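Local coordinates for protein butyrophilin subfamily 1 member A1 (Bos taurus, PDB 4HH8) that may serve in the secretion of milk-fat droplets, as a membrane-associated receptor of the immunoglobulin superfamily, and probably inhibits the proliferation of activated T cells, at residues A26-R37 with G91-A102; K126-I136 with N208-V219. The protein carries 1 engineered substitution. All coordinates share one frame; numbering follows the deposited sequence.

The chain is the two-domain immunoglobulin part of a longer membrane protein, probably its extracellular portion. From the N terminus, contact 1 comes first. It closes a 53-residue excursion within the V-set domain, bringing residues 91-102 back beside residues 26-37. Contact 2 follows in series, neither nested in contact 1 nor crossing it. Its first segment leaves strand 117-128, passes through the linker and enters strand 135-140. Its second segment returns after 71 residues as the turn and final strand of the last hairpin of the second domain. The two contacts meet at the junction, where Val28 N probably bonds to Ala128 O.

Contact 1: A26-R37 with G91-A102; sequences AVVGEDAELPCR and GSVAVRIQEVKA
Ala32, Leu34 and Cys36 form antiparallel hydrogen-bonded pairs with Ile97, Val95 and Val93, and the axes of strands 32-37 and 92-97 approach to 4.4 Å with their directions 156° apart. Each pair is joined by two N-H to O bonds.

On the inner face, Leu34 crosses Ile97 obliquely, and its CD2 meets Ile97 CD1 at 3.8 Å. Tyr108 packs on both. Cys36 belongs to the same face and forms the disulfide with Cys110. This is the B-E strand pair of an immunoglobulin V-set domain, and the disulfide ties it to strand 106-114 of the facing sheet.

The other face carries Glu33, Pro35, Ala94 and Arg96. Pro35 CB packs on Ala94 CB at 4.1 Å. Glu33 and Arg96 touch through their aliphatic parts, CG to CG, while their charged ends stay apart.

Asp31 serves two partners with its two oxygens. Asp31 OD1 accepts Glu99 N at 3.2 Å, on its anti side. Asp31 OD2 makes a salt bridge to Arg96 NH1 at 3.1 Å, but the hydrogen bond within it is weak. Arg96 reaches Asp31 because its chain bends at chi3 (59°). The amide carbon CD of Gln98 lies over one face of the guanidinium, offset toward the rim.

Beyond the strands, residues 27-30 make a type II turn. Gly29 has a positive phi (90°), where a side chain would press on the preceding carbonyl. Gly29 N bonds to Val100 O at 2.7 Å, and Val100 N bonds to Glu30 O at 2.7 Å. Val100 spreads its methyls between two alanines: CG2 lies 3.9 Å from Ala32 CB, and CG1 faces Ala26 CB. Its side chain also touches Val127 of strand 117-128.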
loop_
_atom_site.group_PDB
_atom_site.type_symbol
_atom_site.label_atom_id
_atom_site.label_comp_id
_atom_site.label_asym_id
_atom_site.label_seq_id
_atom_site.Cartn_x
_atom_site.Cartn_y
_atom_site.Cartn_z
ATOM N N ALA A 26 -3.413 3.684 1.255
ATOM C CA ALA A 26 -4.647 2.895 1.232
ATOM C C ALA A 26 -4.449 1.452 1.745
ATOM O O ALA A 26 -3.563 0.739 1.277
ATOM C CB ALA A 26 -5.196 2.870 -0.171
ATOM N N VAL A 27 -5.273 1.032 2.694
ATOM C CA VAL A 27 -5.204 -0.322 3.215
ATOM C C VAL A 27 -5.918 -1.317 2.269
ATOM O O VAL A 27 -6.998 -1.011 1.748
ATOM C CB VAL A 27 -5.779 -0.373 4.635
ATOM C CG1 VAL A 27 -5.930 -1.820 5.103
ATOM C CG2 VAL A 27 -4.884 0.398 5.566
ATOM N N VAL A 28 -5.314 -2.480 2.036
ATOM C CA VAL A 28 -5.937 -3.548 1.220
ATOM C C VAL A 28 -7.360 -3.852 1.731
ATOM O O VAL A 28 -7.592 -3.978 2.925
ATOM C CB VAL A 28 -5.034 -4.834 1.153
ATOM C CG1 VAL A 28 -5.797 -6.082 0.624
ATOM C CG2 VAL A 28 -3.810 -4.593 0.276
ATOM N N GLY A 29 -8.318 -3.922 0.820
ATOM C CA GLY A 29 -9.700 -4.198 1.193
ATOM C C GLY A 29 -10.506 -2.947 1.491
ATOM O O GLY A 29 -11.722 -3.037 1.588
ATOM N N GLU A 30 -9.850 -1.793 1.680
ATOM C CA GLU A 30 -10.588 -0.530 1.916
ATOM C C GLU A 30 -10.721 0.265 0.631
ATOM O O GLU A 30 -10.167 -0.105 -0.396
ATOM C CB GLU A 30 -9.905 0.383 2.946
ATOM C CG GLU A 30 -9.371 -0.249 4.233
ATOM C CD GLU A 30 -10.419 -0.901 5.103
ATOM O OE1 GLU A 30 -11.560 -0.368 5.193
ATOM O OE2 GLU A 30 -10.086 -1.956 5.712
ATOM N N ASP A 31 -11.441 1.380 0.690
ATOM C CA ASP A 31 -11.509 2.284 -0.439
ATOM C C ASP A 31 -10.405 3.318 -0.360
ATOM O O ASP A 31 -9.961 3.675 0.726
ATOM C CB ASP A 31 -12.880 2.962 -0.507
ATOM C CG ASP A 31 -14.042 1.943 -0.431
ATOM O OD1 ASP A 31 -13.803 0.725 -0.689
ATOM O OD2 ASP A 31 -15.176 2.367 -0.084
ATOM N N ALA A 32 -9.957 3.784 -1.514
ATOM C CA ALA A 32 -9.059 4.906 -1.571
ATOM C C ALA A 32 -9.618 5.954 -2.506
ATOM O O ALA A 32 -10.325 5.640 -3.465
ATOM C CB ALA A 32 -7.685 4.492 -2.049
ATOM N N GLU A 33 -9.241 7.194 -2.239
ATOM C CA GLU A 33 -9.629 8.322 -3.060
ATOM C C GLU A 33 -8.387 8.974 -3.588
ATOM O O GLU A 33 -7.489 9.270 -2.813
ATOM C CB GLU A 33 -10.489 9.307 -2.246
ATOM C CG GLU A 33 -11.864 8.650 -1.866
ATOM C CD GLU A 33 -12.881 9.654 -1.277
ATOM O OE1 GLU A 33 -12.691 10.867 -1.432
ATOM O OE2 GLU A 33 -13.851 9.228 -0.620
ATOM N N LEU A 34 -8.350 9.173 -4.908
ATOM C CA LEU A 34 -7.250 9.795 -5.630
ATOM C C LEU A 34 -7.670 11.179 -6.097
ATOM O O LEU A 34 -8.309 11.308 -7.116
ATOM C CB LEU A 34 -6.857 8.969 -6.841
ATOM C CG LEU A 34 -6.076 7.673 -6.598
ATOM C CD1 LEU A 34 -6.552 6.908 -5.369
ATOM C CD2 LEU A 34 -6.154 6.807 -7.830
ATOM N N PRO A 35 -7.291 12.226 -5.358
ATOM C CA PRO A 35 -7.805 13.590 -5.650
ATOM C C PRO A 35 -6.924 14.311 -6.630
ATOM O O PRO A 35 -5.737 14.000 -6.751
ATOM C CB PRO A 35 -7.781 14.278 -4.289
ATOM C CG PRO A 35 -6.718 13.420 -3.420
ATOM C CD PRO A 35 -6.347 12.185 -4.224
ATOM N N CYS A 36 -7.520 15.201 -7.402
ATOM C CA CYS A 36 -6.795 16.176 -8.192
ATOM C C CYS A 36 -7.714 17.390 -8.278
ATOM O O CYS A 36 -8.945 17.253 -8.196
ATOM C CB CYS A 36 -6.486 15.664 -9.587
ATOM S SG CYS A 36 -5.196 14.440 -9.669
ATOM N N ARG A 37 -7.125 18.569 -8.426
ATOM C CA ARG A 37 -7.913 19.800 -8.469
ATOM C C ARG A 37 -7.388 20.759 -9.515
ATOM O O ARG A 37 -6.206 20.733 -9.869
ATOM C CB ARG A 37 -8.022 20.480 -7.086
ATOM C CG ARG A 37 -6.682 20.813 -6.432
ATOM C CD ARG A 37 -6.752 21.857 -5.295
ATOM N NE ARG A 37 -5.389 22.364 -5.010
ATOM C CZ ARG A 37 -4.976 22.949 -3.875
ATOM N NH1 ARG A 37 -5.810 23.136 -2.845
ATOM N NH2 ARG A 37 -3.706 23.343 -3.767
ATOM N N GLY A 91 -13.648 22.804 -8.557
ATOM C CA GLY A 91 -12.581 22.219 -9.354
ATOM C C GLY A 91 -11.883 21.045 -8.698
ATOM O O GLY A 91 -10.929 20.517 -9.234
ATOM N N SER A 92 -12.399 20.617 -7.557
ATOM C CA SER A 92 -11.808 19.554 -6.764
ATOM C C SER A 92 -12.650 18.278 -6.803
ATOM O O SER A 92 -13.836 18.299 -6.459
ATOM C CB SER A 92 -11.641 20.035 -5.322
ATOM O OG SER A 92 -10.797 19.147 -4.609
ATOM N N VAL A 93 -12.036 17.189 -7.281
ATOM C CA VAL A 93 -12.719 15.899 -7.454
ATOM C C VAL A 93 -11.771 14.775 -7.084
ATOM O O VAL A 93 -10.607 15.012 -6.817
ATOM C CB VAL A 93 -13.201 15.651 -8.926
ATOM C CG1 VAL A 93 -14.098 16.737 -9.373
ATOM C CG2 VAL A 93 -12.042 15.524 -9.874
ATOM N N ALA A 94 -12.270 13.545 -7.072
ATOM C CA ALA A 94 -11.390 12.410 -6.822
ATOM C C ALA A 94 -12.070 11.229 -7.449
ATOM O O ALA A 94 -13.262 11.299 -7.735
ATOM C CB ALA A 94 -11.195 12.188 -5.325
ATOM N N VAL A 95 -11.298 10.176 -7.697
ATOM C CA VAL A 95 -11.833 8.891 -8.106
ATOM C C VAL A 95 -11.705 8.032 -6.878
ATOM O O VAL A 95 -10.616 7.964 -6.301
ATOM C CB VAL A 95 -11.055 8.279 -9.298
ATOM C CG1 VAL A 95 -11.411 6.795 -9.502
ATOM C CG2 VAL A 95 -11.440 9.010 -10.547
ATOM N N ARG A 96 -12.829 7.450 -6.448
ATOM C CA ARG A 96 -12.865 6.467 -5.398
ATOM C C ARG A 96 -12.653 5.067 -6.000
ATOM O O ARG A 96 -13.390 4.656 -6.911
ATOM C CB ARG A 96 -14.185 6.529 -4.635
ATOM C CG ARG A 96 -14.153 5.675 -3.343
ATOM C CD ARG A 96 -15.377 5.871 -2.421
ATOM N NE ARG A 96 -16.635 5.557 -3.084
ATOM C CZ ARG A 96 -17.571 4.707 -2.635
ATOM N NH1 ARG A 96 -17.413 4.050 -1.481
ATOM N NH2 ARG A 96 -18.691 4.517 -3.345
ATOM N N ILE A 97 -11.611 4.374 -5.539
ATOM C CA ILE A 97 -11.402 2.994 -5.921
ATOM C C ILE A 97 -11.770 2.112 -4.747
ATOM O O ILE A 97 -11.197 2.239 -3.674
ATOM C CB ILE A 97 -9.964 2.701 -6.363
ATOM C CG1 ILE A 97 -9.516 3.736 -7.390
ATOM C CG2 ILE A 97 -9.875 1.257 -6.970
ATOM C CD1 ILE A 97 -8.078 3.574 -7.816
ATOM N N GLN A 98 -12.752 1.241 -4.947
ATOM C CA GLN A 98 -13.230 0.378 -3.874
ATOM C C GLN A 98 -12.437 -0.886 -3.793
ATOM O O GLN A 98 -11.902 -1.359 -4.813
ATOM C CB GLN A 98 -14.693 0.010 -4.086
ATOM C CG GLN A 98 -15.604 1.205 -3.952
ATOM C CD GLN A 98 -17.060 0.839 -4.137
ATOM O OE1 GLN A 98 -17.399 -0.094 -4.887
ATOM N NE2 GLN A 98 -17.935 1.570 -3.449
ATOM N N GLU A 99 -12.360 -1.424 -2.572
ATOM C CA GLU A 99 -11.717 -2.699 -2.324
ATOM C C GLU A 99 -10.308 -2.750 -2.909
ATOM O O GLU A 99 -10.003 -3.566 -3.817
ATOM C CB GLU A 99 -12.605 -3.850 -2.810
ATOM C CG GLU A 99 -13.372 -4.490 -1.629
ATOM C CD GLU A 99 -14.894 -4.534 -1.843
ATOM O OE1 GLU A 99 -15.358 -5.406 -2.622
ATOM O OE2 GLU A 99 -15.628 -3.713 -1.220
ATOM N N VAL A 100 -9.450 -1.866 -2.381
ATOM C CA VAL A 100 -8.074 -1.747 -2.867
ATOM C C VAL A 100 -7.326 -3.072 -2.734
ATOM O O VAL A 100 -7.456 -3.750 -1.725
ATOM C CB VAL A 100 -7.340 -0.599 -2.149
ATOM C CG1 VAL A 100 -5.820 -0.791 -2.191
ATOM C CG2 VAL A 100 -7.760 0.710 -2.771
ATOM N N LYS A 101 -6.607 -3.458 -3.785
ATOM C CA LYS A 101 -5.659 -4.574 -3.698
ATOM C C LYS A 101 -4.223 -4.146 -3.983
ATOM O O LYS A 101 -3.974 -3.044 -4.485
ATOM C CB LYS A 101 -6.028 -5.773 -4.599
ATOM C CG LYS A 101 -6.811 -5.528 -5.870
ATOM C CD LYS A 101 -7.567 -6.871 -6.220
ATOM C CE LYS A 101 -8.588 -6.730 -7.330
ATOM N NZ LYS A 101 -7.982 -6.570 -8.707
ATOM N N ALA A 102 -3.287 -5.042 -3.678
ATOM C CA ALA A 102 -1.859 -4.839 -3.937
ATOM C C ALA A 102 -1.524 -4.400 -5.370
ATOM O O ALA A 102 -0.673 -3.537 -5.581
ATOM C CB ALA A 102 -1.077 -6.106 -3.573
#

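Contact 2: K126-I136 with N208-V219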
loop_
_atom_site.group_PDB
_atom_site.type_symbol
_atom_site.label_atom_id
_atom_site.label_comp_id
_atom_site.label_asym_id
_atom_site.label_seq_id
_atom_site.Cartn_x
_atom_site.Cartn_y
_atom_site.Cartn_z
ATOM N N LYS A 126 -0.332 4.397 -2.584
ATOM C CA LYS A 126 0.529 3.460 -1.859
ATOM C C LYS A 126 -0.342 2.521 -1.085
ATOM O O LYS A 126 -0.999 2.959 -0.182
ATOM C CB LYS A 126 1.437 4.192 -0.854
ATOM C CG LYS A 126 2.600 4.978 -1.472
ATOM C CD LYS A 126 3.663 4.075 -1.990
ATOM C CE LYS A 126 4.919 4.841 -2.221
ATOM N NZ LYS A 126 5.901 3.865 -2.699
ATOM N N VAL A 127 -0.285 1.226 -1.387
ATOM C CA VAL A 127 -1.152 0.262 -0.737
ATOM C C VAL A 127 -0.385 -0.448 0.357
ATOM O O VAL A 127 0.811 -0.696 0.203
ATOM C CB VAL A 127 -1.746 -0.792 -1.722
ATOM C CG1 VAL A 127 -2.603 -1.755 -0.947
ATOM C CG2 VAL A 127 -2.521 -0.099 -2.878
ATOM N N ALA A 128 -1.073 -0.767 1.443
ATOM C CA ALA A 128 -0.469 -1.431 2.567
ATOM C C ALA A 128 -1.403 -2.506 3.134
ATOM O O ALA A 128 -2.620 -2.380 3.084
ATOM C CB ALA A 128 -0.122 -0.419 3.653
ATOM N N ALA A 129 -0.827 -3.588 3.631
ATOM C CA ALA A 129 -1.601 -4.536 4.412
ATOM C C ALA A 129 -0.770 -4.870 5.589
ATOM O O ALA A 129 0.451 -5.005 5.486
ATOM C CB ALA A 129 -1.901 -5.781 3.629
ATOM N N LEU A 130 -1.448 -5.036 6.695
ATOM C CA LEU A 130 -0.845 -5.435 7.922
ATOM C C LEU A 130 -1.124 -6.910 8.121
ATOM O O LEU A 130 -2.266 -7.325 7.999
ATOM C CB LEU A 130 -1.562 -4.658 8.977
ATOM C CG LEU A 130 -0.971 -4.602 10.346
ATOM C CD1 LEU A 130 0.246 -3.675 10.338
ATOM C CD2 LEU A 130 -2.183 -3.957 10.929
ATOM N N GLY A 131 -0.097 -7.697 8.421
ATOM C CA GLY A 131 -0.255 -9.160 8.486
ATOM C C GLY A 131 -0.610 -9.741 9.830
ATOM O O GLY A 131 -1.032 -9.013 10.728
ATOM N N SER A 132 -0.417 -11.054 9.968
ATOM C CA SER A 132 -0.854 -11.820 11.137
ATOM C C SER A 132 0.085 -11.655 12.308
ATOM O O SER A 132 1.266 -11.319 12.099
ATOM C CB SER A 132 -0.884 -13.309 10.792
ATOM O OG SER A 132 0.384 -13.734 10.309
ATOM N N ASP A 133 -0.425 -11.921 13.518
ATOM C CA ASP A 133 0.391 -12.063 14.723
ATOM C C ASP A 133 1.590 -12.970 14.470
ATOM O O ASP A 133 1.413 -14.140 14.090
ATOM C CB ASP A 133 -0.414 -12.637 15.898
ATOM C CG ASP A 133 -1.437 -11.656 16.467
ATOM O OD1 ASP A 133 -1.741 -10.618 15.856
ATOM O OD2 ASP A 133 -1.981 -11.943 17.546
ATOM N N PRO A 134 2.823 -12.438 14.652
ATOM C CA PRO A 134 4.038 -13.245 14.372
ATOM C C PRO A 134 4.158 -14.430 15.305
ATOM O O PRO A 134 3.607 -14.409 16.393
ATOM C CB PRO A 134 5.198 -12.272 14.594
ATOM C CG PRO A 134 4.583 -11.041 15.264
ATOM C CD PRO A 134 3.123 -11.022 14.882
ATOM N N HIS A 135 4.901 -15.440 14.883
ATOM C CA HIS A 135 5.043 -16.623 15.672
ATOM C C HIS A 135 6.474 -17.061 15.667
ATOM O O HIS A 135 7.121 -17.075 14.618
ATOM C CB HIS A 135 4.198 -17.761 15.094
ATOM C CG HIS A 135 4.266 -19.000 15.920
ATOM N ND1 HIS A 135 5.100 -20.049 15.614
ATOM C CD2 HIS A 135 3.677 -19.315 17.093
ATOM C CE1 HIS A 135 4.997 -20.972 16.550
ATOM N NE2 HIS A 135 4.162 -20.540 17.469
ATOM N N ILE A 136 6.964 -17.461 16.823
ATOM C CA ILE A 136 8.305 -18.019 16.890
ATOM C C ILE A 136 8.313 -19.523 17.183
ATOM O O ILE A 136 7.762 -19.972 18.170
ATOM C CB ILE A 136 9.217 -17.257 17.920
ATOM C CG1 ILE A 136 9.464 -15.818 17.468
ATOM C CG2 ILE A 136 10.537 -17.953 18.044
ATOM C CD1 ILE A 136 10.086 -14.901 18.598
ATOM N N ASN A 208 5.317 -2.976 9.186
ATOM C CA ASN A 208 4.989 -2.332 7.928
ATOM C C ASN A 208 5.489 -0.873 7.984
ATOM O O ASN A 208 4.874 -0.031 8.650
ATOM C CB ASN A 208 3.487 -2.410 7.707
ATOM C CG ASN A 208 3.064 -1.968 6.348
ATOM O OD1 ASN A 208 3.461 -0.912 5.903
ATOM N ND2 ASN A 208 2.215 -2.775 5.662
ATOM N N LEU A 209 6.577 -0.587 7.262
ATOM C CA LEU A 209 7.258 0.733 7.255
ATOM C C LEU A 209 6.420 1.869 6.652
ATOM O O LEU A 209 6.532 3.009 7.056
ATOM C CB LEU A 209 8.571 0.640 6.490
ATOM C CG LEU A 209 9.522 -0.389 7.100
ATOM C CD1 LEU A 209 10.783 -0.427 6.273
ATOM C CD2 LEU A 209 9.824 0.062 8.490
ATOM N N LEU A 210 5.545 1.514 5.726
ATOM C CA LEU A 210 4.636 2.423 5.082
ATOM C C LEU A 210 3.524 2.922 6.024
ATOM O O LEU A 210 3.217 4.126 6.060
ATOM C CB LEU A 210 4.046 1.685 3.891
ATOM C CG LEU A 210 3.358 2.424 2.766
ATOM C CD1 LEU A 210 4.147 3.690 2.319
ATOM C CD2 LEU A 210 3.213 1.423 1.622
ATOM N N LEU A 211 2.925 2.015 6.789
ATOM C CA LEU A 211 1.988 2.409 7.849
ATOM C C LEU A 211 2.651 2.879 9.138
ATOM O O LEU A 211 1.995 3.527 9.943
ATOM C CB LEU A 211 1.031 1.254 8.203
ATOM C CG LEU A 211 0.083 0.721 7.127
ATOM C CD1 LEU A 211 -0.682 -0.475 7.623
ATOM C CD2 LEU A 211 -0.880 1.793 6.662
ATOM N N GLY A 212 3.924 2.545 9.358
ATOM C CA GLY A 212 4.571 2.800 10.642
ATOM C C GLY A 212 3.868 2.005 11.745
ATOM O O GLY A 212 3.597 2.539 12.849
ATOM N N GLN A 213 3.562 0.738 11.451
ATOM C CA GLN A 213 2.883 -0.149 12.402
ATOM C C GLN A 213 3.577 -1.515 12.479
ATOM O O GLN A 213 3.968 -2.083 11.456
ATOM C CB GLN A 213 1.412 -0.353 12.023
ATOM C CG GLN A 213 0.545 0.921 11.972
ATOM C CD GLN A 213 -0.895 0.637 11.548
ATOM O OE1 GLN A 213 -1.246 -0.500 11.248
ATOM N NE2 GLN A 213 -1.734 1.671 11.522
ATOM N N GLU A 214 3.701 -2.056 13.684
ATOM C CA GLU A 214 4.326 -3.340 13.833
ATOM C C GLU A 214 3.598 -4.218 14.813
ATOM O O GLU A 214 2.803 -3.718 15.633
ATOM C CB GLU A 214 5.771 -3.177 14.301
ATOM C CG GLU A 214 5.926 -2.644 15.707
ATOM C CD GLU A 214 7.370 -2.208 15.995
ATOM O OE1 GLU A 214 7.939 -2.668 17.001
ATOM O OE2 GLU A 214 7.942 -1.430 15.202
ATOM N N LYS A 215 3.917 -5.516 14.750
ATOM C CA LYS A 215 3.488 -6.495 15.744
ATOM C C LYS A 215 4.693 -7.255 16.174
ATOM O O LYS A 215 5.652 -7.371 15.408
ATOM C CB LYS A 215 2.447 -7.481 15.202
ATOM C CG LYS A 215 1.167 -6.846 14.745
ATOM C CD LYS A 215 0.235 -7.938 14.242
ATOM C CE LYS A 215 -1.069 -7.393 13.682
ATOM N NZ LYS A 215 -1.971 -8.541 13.381
ATOM N N GLU A 216 4.668 -7.747 17.414
ATOM C CA GLU A 216 5.804 -8.489 17.920
ATOM C C GLU A 216 5.371 -9.679 18.725
ATOM O O GLU A 216 4.201 -9.806 19.123
ATOM C CB GLU A 216 6.745 -7.604 18.751
ATOM C CG GLU A 216 6.353 -7.482 20.199
ATOM C CD GLU A 216 7.234 -6.512 20.939
ATOM O OE1 GLU A 216 7.363 -5.352 20.488
ATOM O OE2 GLU A 216 7.769 -6.900 21.995
ATOM N N VAL A 217 6.332 -10.575 18.921
ATOM C CA VAL A 217 6.103 -11.765 19.694
ATOM C C VAL A 217 7.384 -12.017 20.469
ATOM O O VAL A 217 8.491 -11.856 19.952
ATOM C CB VAL A 217 5.683 -12.976 18.806
ATOM C CG1 VAL A 217 6.826 -13.403 17.869
ATOM C CG2 VAL A 217 5.192 -14.151 19.669
ATOM N N GLU A 218 7.216 -12.371 21.723
ATOM C CA GLU A 218 8.343 -12.635 22.602
ATOM C C GLU A 218 8.371 -14.127 22.879
ATOM O O GLU A 218 7.336 -14.743 22.995
ATOM C CB GLU A 218 8.151 -11.821 23.887
ATOM C CG GLU A 218 9.310 -11.838 24.876
ATOM C CD GLU A 218 9.400 -10.535 25.651
ATOM O OE1 GLU A 218 8.393 -9.784 25.668
ATOM O OE2 GLU A 218 10.489 -10.246 26.215
ATOM N N VAL A 219 9.547 -14.723 22.931
ATOM C CA VAL A 219 9.647 -16.108 23.364
ATOM C C VAL A 219 10.648 -16.221 24.521
ATOM O O VAL A 219 11.268 -15.238 24.895
ATOM C CB VAL A 219 9.975 -17.066 22.198
ATOM C CG1 VAL A 219 11.408 -16.867 21.700
ATOM C CG2 VAL A 219 9.719 -18.513 22.604
#
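Lys215 lays its extended chain across Asp133 and Pro134 at about a right angle and ends between two oxygens. Lys215 NZ bonds to Gly131 O at 2.9 Å, in the carbonyl plane, and to Asp133 OD1 at 3.2 Å, a salt bridge. Lower on the same chain, Lys215 CB rests on Pro134 CD at 3.6 Å. With an alanine here, Asp133 would probably lose its charge partner, and Gly131 O the N-H donor that Lys215 supplies.

Further along, Val217 CG1 meets Ile136 CG1 at 3.6 Å and also touches Pro134 CB. It can do both because CG1 sits between the backbone N and the carbonyl carbon (chi1 66°). Val219 CG1 touches two methyls of Ile136, CD1 at the tip and CG2 on the CB branch. Here the edge strands 135-140 and 213-220, one from each sheet of the second immunoglobulin domain, meet through side chains. Behind them, Pro134 reaches Ile206 and Cys150, and Ile136 reaches Cys204 and Leu148.

At the other end, Asn208 ND2 bonds to Ala129 O at 2.8 Å. The oxygen lies in the amide plane, but the donor stands above the carbonyl plane. Asn208 OD1 accepts Leu211 N at 3.1 Å, an Asx motif that fixes the amide's rotation. Gly212 and Gln213 both face Asn208 in a G1 bulge. Leu211 CG packs on Ala128 CB at 3.7 Å. Leu210 and Leu211 also touch Leu25 of the first domain. The linker is thus held by polar bonds to the carbonyls of Ala129 and Gly131 and by the charge of Asp133, with apolar packing at both ends.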